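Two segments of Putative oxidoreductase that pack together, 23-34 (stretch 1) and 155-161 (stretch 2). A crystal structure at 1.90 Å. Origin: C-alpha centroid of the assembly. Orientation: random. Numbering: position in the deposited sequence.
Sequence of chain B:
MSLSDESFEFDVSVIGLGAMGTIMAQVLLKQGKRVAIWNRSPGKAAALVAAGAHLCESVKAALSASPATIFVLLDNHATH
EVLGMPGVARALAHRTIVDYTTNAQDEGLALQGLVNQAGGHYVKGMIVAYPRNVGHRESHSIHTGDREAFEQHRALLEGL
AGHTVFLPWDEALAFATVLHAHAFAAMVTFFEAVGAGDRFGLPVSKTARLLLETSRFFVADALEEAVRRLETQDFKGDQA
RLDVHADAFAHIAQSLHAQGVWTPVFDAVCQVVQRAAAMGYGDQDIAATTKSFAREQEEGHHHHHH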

ATOM      1  N   ILE B  23      27.180   3.596  -2.060  1.00 26.01           N
ATOM      2  CA  ILE B  23      26.336   3.424  -3.246  1.00 26.88           C
ATOM      3  C   ILE B  23      26.104   4.720  -4.005  1.00 24.63           C
ATOM      4  O   ILE B  23      26.034   4.719  -5.224  1.00 23.22           O
ATOM      5  CB  ILE B  23      24.989   2.614  -3.051  1.00 29.44           C
ATOM      6  CG1 ILE B  23      24.468   2.103  -4.428  1.00 32.97           C
ATOM      7  CG2 ILE B  23      23.886   3.460  -2.522  1.00 32.12           C
ATOM      8  CD1 ILE B  23      25.143   0.869  -4.956  1.00 32.02           C
HETATM    9  N   MSE B  24      25.974   5.820  -3.288  1.00 25.99           N
HETATM   10  CA  MSE B  24      25.824   7.106  -3.951  1.00 25.55           C
HETATM   11  C   MSE B  24      27.040   7.411  -4.835  1.00 23.20           C
HETATM   12  O   MSE B  24      26.896   7.777  -6.023  1.00 22.44           O
HETATM   13  CB  MSE B  24      25.615   8.182  -2.907  1.00 28.08           C
HETATM   14  CG  MSE B  24      24.228   8.112  -2.298  1.00 29.16           C
HETATM   15 SE   MSE B  24      24.020   9.572  -1.011  0.95 35.40          SE
HETATM   16  CE  MSE B  24      22.065   9.525  -0.687  1.00 28.24           C
ATOM     17  N   ALA B  25      28.232   7.237  -4.276  1.00 21.96           N
ATOM     18  CA  ALA B  25      29.461   7.433  -5.066  1.00 21.54           C
ATOM     19  C   ALA B  25      29.487   6.510  -6.297  1.00 22.45           C
ATOM     20  O   ALA B  25      29.828   6.960  -7.391  1.00 23.37           O
ATOM     21  CB  ALA B  25      30.721   7.275  -4.206  1.00 20.32           C
ATOM     22  N   GLN B  26      29.155   5.229  -6.124  1.00 22.44           N
ATOM     23  CA  GLN B  26      29.207   4.296  -7.269  1.00 23.63           C
ATOM     24  C   GLN B  26      28.238   4.697  -8.350  1.00 22.16           C
ATOM     25  O   GLN B  26      28.580   4.702  -9.544  1.00 22.51           O
ATOM     26  CB  GLN B  26      28.889   2.861  -6.808  1.00 26.83           C
ATOM     27  CG  GLN B  26      29.964   2.211  -5.957  1.00 36.78           C
ATOM     28  CD  GLN B  26      29.532   0.856  -5.372  1.00 30.82           C
ATOM     29  OE1 GLN B  26      30.333  -0.090  -5.305  1.00 37.86           O
ATOM     30  NE2 GLN B  26      28.273   0.754  -4.950  1.00 37.59           N
ATOM     31  N   VAL B  27      27.010   5.043  -7.946  1.00 22.18           N
ATOM     32  CA  VAL B  27      25.973   5.445  -8.910  1.00 22.06           C
ATOM     33  C   VAL B  27      26.439   6.676  -9.700  1.00 20.97           C
ATOM     34  O   VAL B  27      26.405   6.704 -10.962  1.00 20.63           O
ATOM     35  CB  VAL B  27      24.584   5.656  -8.184  1.00 21.91           C
ATOM     36  CG1 VAL B  27      23.673   6.620  -8.922  1.00 30.67           C
ATOM     37  CG2 VAL B  27      23.890   4.306  -8.026  1.00 30.02           C
ATOM     38  N   LEU B  28      26.927   7.669  -8.966  1.00 19.67           N
ATOM     39  CA  LEU B  28      27.428   8.881  -9.597  1.00 21.61           C
ATOM     40  C   LEU B  28      28.615   8.601 -10.530  1.00 22.68           C
ATOM     41  O   LEU B  28      28.632   9.126 -11.650  1.00 23.15           O
ATOM     42  CB  LEU B  28      27.773   9.945  -8.542  1.00 22.17           C
ATOM     43  CG  LEU B  28      26.584  10.412  -7.708  1.00 17.69           C
ATOM     44  CD1 LEU B  28      27.120  11.184  -6.465  1.00 22.91           C
ATOM     45  CD2 LEU B  28      25.659  11.310  -8.585  1.00 22.02           C
ATOM     46  N   LEU B  29      29.577   7.746 -10.110  1.00 22.80           N
ATOM     47  CA  LEU B  29      30.653   7.337 -11.036  1.00 23.24           C
ATOM     48  C   LEU B  29      30.125   6.630 -12.277  1.00 23.95           C
ATOM     49  O   LEU B  29      30.583   6.901 -13.403  1.00 21.67           O
ATOM     50  CB  LEU B  29      31.671   6.408 -10.373  1.00 23.73           C
ATOM     51  CG  LEU B  29      32.628   6.976  -9.348  1.00 25.09           C
ATOM     52  CD1 LEU B  29      33.165   5.781  -8.569  1.00 23.23           C
ATOM     53  CD2 LEU B  29      33.794   7.769 -10.053  1.00 22.98           C
ATOM     54  N   LYS B  30      29.156   5.743 -12.077  1.00 25.61           N
ATOM     55  CA  LYS B  30      28.544   5.003 -13.185  1.00 28.37           C
ATOM     56  C   LYS B  30      27.860   5.940 -14.194  1.00 27.38           C
ATOM     57  O   LYS B  30      27.871   5.681 -15.389  1.00 27.96           O
ATOM     58  CB  LYS B  30      27.569   3.943 -12.633  1.00 31.91           C
ATOM     59  CG  LYS B  30      26.861   3.098 -13.684  1.00 45.90           C
ATOM     60  CD  LYS B  30      27.671   1.845 -14.034  1.00 37.28           C
ATOM     61  CE  LYS B  30      27.169   1.181 -15.348  1.00 45.95           C
ATOM     62  NZ  LYS B  30      25.682   0.947 -15.321  1.00 39.38           N
ATOM     63  N   GLN B  31      27.297   7.038 -13.707  1.00 25.67           N
ATOM     64  CA  GLN B  31      26.621   8.017 -14.530  1.00 26.10           C
ATOM     65  C   GLN B  31      27.588   8.956 -15.248  1.00 25.51           C
ATOM     66  O   GLN B  31      27.154   9.811 -16.013  1.00 26.06           O
ATOM     67  CB  GLN B  31      25.633   8.837 -13.675  1.00 27.06           C
ATOM     68  CG  GLN B  31      24.438   7.993 -13.167  1.00 27.93           C
ATOM     69  CD  GLN B  31      23.688   8.656 -12.012  1.00 28.66           C
ATOM     70  OE1 GLN B  31      24.071   9.731 -11.539  1.00 28.41           O
ATOM     71  NE2 GLN B  31      22.631   8.004 -11.541  1.00 27.51           N
ATOM     72  N   GLY B  32      28.887   8.813 -14.999  1.00 23.98           N
ATOM     73  CA  GLY B  32      29.867   9.684 -15.636  1.00 23.49           C
ATOM     74  C   GLY B  32      30.374  10.909 -14.875  1.00 21.84           C
ATOM     75  O   GLY B  32      31.128  11.696 -15.437  1.00 21.69           O
ATOM     76  N   LYS B  33      29.982  11.083 -13.609  1.00 19.97           N
ATOM     77  CA  LYS B  33      30.492  12.215 -12.821  1.00 18.99           C
ATOM     78  C   LYS B  33      31.928  11.934 -12.385  1.00 18.06           C
ATOM     79  O   LYS B  33      32.305  10.783 -12.152  1.00 17.60           O
ATOM     80  CB  LYS B  33      29.640  12.438 -11.536  1.00 21.80           C
ATOM     81  CG  LYS B  33      28.241  13.098 -11.727  1.00 28.32           C
ATOM     82  CD  LYS B  33      27.185  12.063 -12.180  1.00 25.44           C
ATOM     83  CE  LYS B  33      25.750  12.641 -12.172  1.00 30.07           C
ATOM     84  NZ  LYS B  33      24.839  11.810 -13.024  1.00 26.53           N
ATOM     85  N   ARG B  34      32.720  12.999 -12.262  1.00 17.56           N
ATOM     86  CA  ARG B  34      34.062  12.899 -11.766  1.00 17.26           C
ATOM     87  C   ARG B  34      33.831  13.056 -10.261  1.00 17.03           C
ATOM     88  O   ARG B  34      33.260  14.095  -9.828  1.00 18.03           O
ATOM     89  CB  ARG B  34      34.887  14.066 -12.279  1.00 18.96           C
ATOM     90  CG  ARG B  34      35.095  14.042 -13.842  1.00 17.45           C
ATOM     91  CD  ARG B  34      35.622  15.385 -14.330  1.00 21.24           C
ATOM     92  NE  ARG B  34      34.645  16.474 -14.133  1.00 19.89           N
ATOM     93  CZ  ARG B  34      34.921  17.775 -14.265  1.00 23.81           C
ATOM     94  NH1 ARG B  34      36.170  18.193 -14.598  1.00 20.80           N
ATOM     95  NH2 ARG B  34      33.949  18.669 -14.086  1.00 21.48           N
ATOM     96  N   ALA B 155      20.237  18.760 -10.962  1.00 22.34           N
ATOM     97  CA  ALA B 155      20.503  17.716 -11.972  1.00 23.09           C
ATOM     98  C   ALA B 155      21.436  16.643 -11.383  1.00 23.99           C
ATOM     99  O   ALA B 155      21.232  15.443 -11.556  1.00 23.56           O
ATOM    100  CB  ALA B 155      21.141  18.338 -13.320  1.00 24.02           C
ATOM    101  N   LEU B 156      22.422  17.091 -10.628  1.00 24.17           N
ATOM    102  CA  LEU B 156      23.352  16.172  -9.978  1.00 24.62           C
ATOM    103  C   LEU B 156      22.620  15.263  -8.983  1.00 24.26           C
ATOM    104  O   LEU B 156      22.771  14.036  -9.019  1.00 24.24           O
ATOM    105  CB  LEU B 156      24.416  16.991  -9.217  1.00 23.05           C
ATOM    106  CG  LEU B 156      25.346  16.220  -8.309  1.00 27.57           C
ATOM    107  CD1 LEU B 156      26.266  15.342  -9.142  1.00 22.87           C
ATOM    108  CD2 LEU B 156      26.126  17.244  -7.487  1.00 22.19           C
ATOM    109  N   LEU B 157      21.808  15.871  -8.127  1.00 23.44           N
ATOM    110  CA  LEU B 157      21.102  15.154  -7.097  1.00 24.70           C
ATOM    111  C   LEU B 157      20.025  14.227  -7.698  1.00 23.85           C
ATOM    112  O   LEU B 157      19.715  13.184  -7.143  1.00 22.56           O
ATOM    113  CB  LEU B 157      20.493  16.149  -6.110  1.00 26.25           C
ATOM    114  CG  LEU B 157      21.590  16.947  -5.359  1.00 27.01           C
ATOM    115  CD1 LEU B 157      20.987  17.899  -4.369  1.00 27.96           C
ATOM    116  CD2 LEU B 157      22.652  15.981  -4.673  1.00 26.62           C
ATOM    117  N   GLU B 158      19.488  14.614  -8.840  1.00 24.98           N
ATOM    118  CA  GLU B 158      18.591  13.725  -9.602  1.00 26.51           C
ATOM    119  C   GLU B 158      19.294  12.449 -10.062  1.00 27.09           C
ATOM    120  O   GLU B 158      18.634  11.473 -10.413  1.00 27.72           O
ATOM    121  CB  GLU B 158      17.902  14.461 -10.777  1.00 27.77           C
ATOM    122  CG  GLU B 158      16.723  15.280 -10.286  1.00 32.69           C
ATOM    123  CD  GLU B 158      16.171  16.269 -11.330  1.00 30.62           C
ATOM    124  OE1 GLU B 158      16.794  16.469 -12.409  1.00 34.42           O
ATOM    125  OE2 GLU B 158      15.128  16.883 -11.000  1.00 33.94           O
ATOM    126  N   GLY B 159      20.624  12.447 -10.047  1.00 26.04           N
ATOM    127  CA  GLY B 159      21.355  11.222 -10.310  1.00 25.23           C
ATOM    128  C   GLY B 159      21.120  10.153  -9.245  1.00 24.93           C
ATOM    129  O   GLY B 159      21.212   8.949  -9.534  1.00 25.61           O
ATOM    130  N   LEU B 160      20.828  10.592  -8.021  1.00 22.73           N
ATOM    131  CA  LEU B 160      20.571   9.701  -6.894  1.00 23.03           C
ATOM    132  C   LEU B 160      19.100   9.224  -6.762  1.00 22.88           C
ATOM    133  O   LEU B 160      18.837   8.176  -6.203  1.00 25.40           O
ATOM    134  CB  LEU B 160      20.978  10.393  -5.588  1.00 23.26           C
ATOM    135  CG  LEU B 160      22.439  10.891  -5.515  1.00 25.50           C
ATOM    136  CD1 LEU B 160      22.607  11.659  -4.186  1.00 24.04           C
ATOM    137  CD2 LEU B 160      23.402   9.688  -5.609  1.00 24.12           C
ATOM    138  N   ALA B 161      18.151  10.008  -7.220  1.00 21.81           N
ATOM    139  CA  ALA B 161      16.766   9.550  -7.196  1.00 22.45           C
ATOM    140  C   ALA B 161      16.085  10.367  -8.247  1.00 23.17           C
ATOM    141  O   ALA B 161      16.140  11.593  -8.210  1.00 23.43           O
ATOM    142  CB  ALA B 161      16.124   9.798  -5.759  1.00 23.03           C
TER

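The contact is small, with 350 Å² buried in all, and its most telling features are the side chain of Leu 160 and the absence of one at Gly 159. The protrusion is Leu 160. Its CA-to-CB bond runs sideways, but with chi1 in m and chi2 in t the branched end swings back to the first stretch, and it loses more surface to the contact than any other residue. It enters a hollow on the helix between two residues one turn apart: CD2 of Leu 160 lies 3.8 Å from CG of Met 24 and 3.9 Å from CG of Leu 28. Both are buried and apolar, as is the leucine they receive. The extended Met 24, a selenomethionine here, offers an unbranched methylene at this point.

The helix answers with a bump of its own. Leu 28 leaves the helix sideways, but its end comes nearer: CD2 of Leu 28 lies 4.0 Å from O of Leu 156 and 4.1 Å from CD1 of Leu 156, so one leucine side chain packs against both Leu 160 and Leu 156. Leu 156, also sideways at CB, turns its end inward and carries the apolar surface further: its CD1 is 4.0 Å from CG of Lys 33. That lysine serves in two ways, its aliphatic chain covering the leucine while its charged end turns to a polar partner.

Between Leu 156 and Leu 160 in the sequence lies Gly 159, and here the absence of a side chain makes the hollow. A CB modelled on it would point toward the first stretch, landing 2.4 Å from OE1 of Gln 31, a clash, and tightly against NZ of Lys 33 at 3.3 Å and CD2 of Leu 28 at 3.4 Å. Glycine leaves this space to the amide and ammonium groups. NE2 of Gln 31 donates a short, nearly straight hydrogen bond to O of Gly 159, 2.6 Å long with an angle of 177° at the hydrogen. The other end of the same amide, OE1 of Gln 31, accepts a hydrogen bond of 2.7 Å from NZ of Lys 33. Glutamine suits the place because its amide can donate and accept at once. CG1 of Val 27 packs 3.4 Å from O of Gly 159, beside the polar bond.

The helix ends in a turn between Gln 31 and Lys 33, the two residues whose polar ends gather at Gly 159. Gly 32 takes a positive phi in a Schellman motif, where a CB would jam against the preceding carbonyl; N of Lys 33 then bonds back to O of Leu 28 at 3.1 Å.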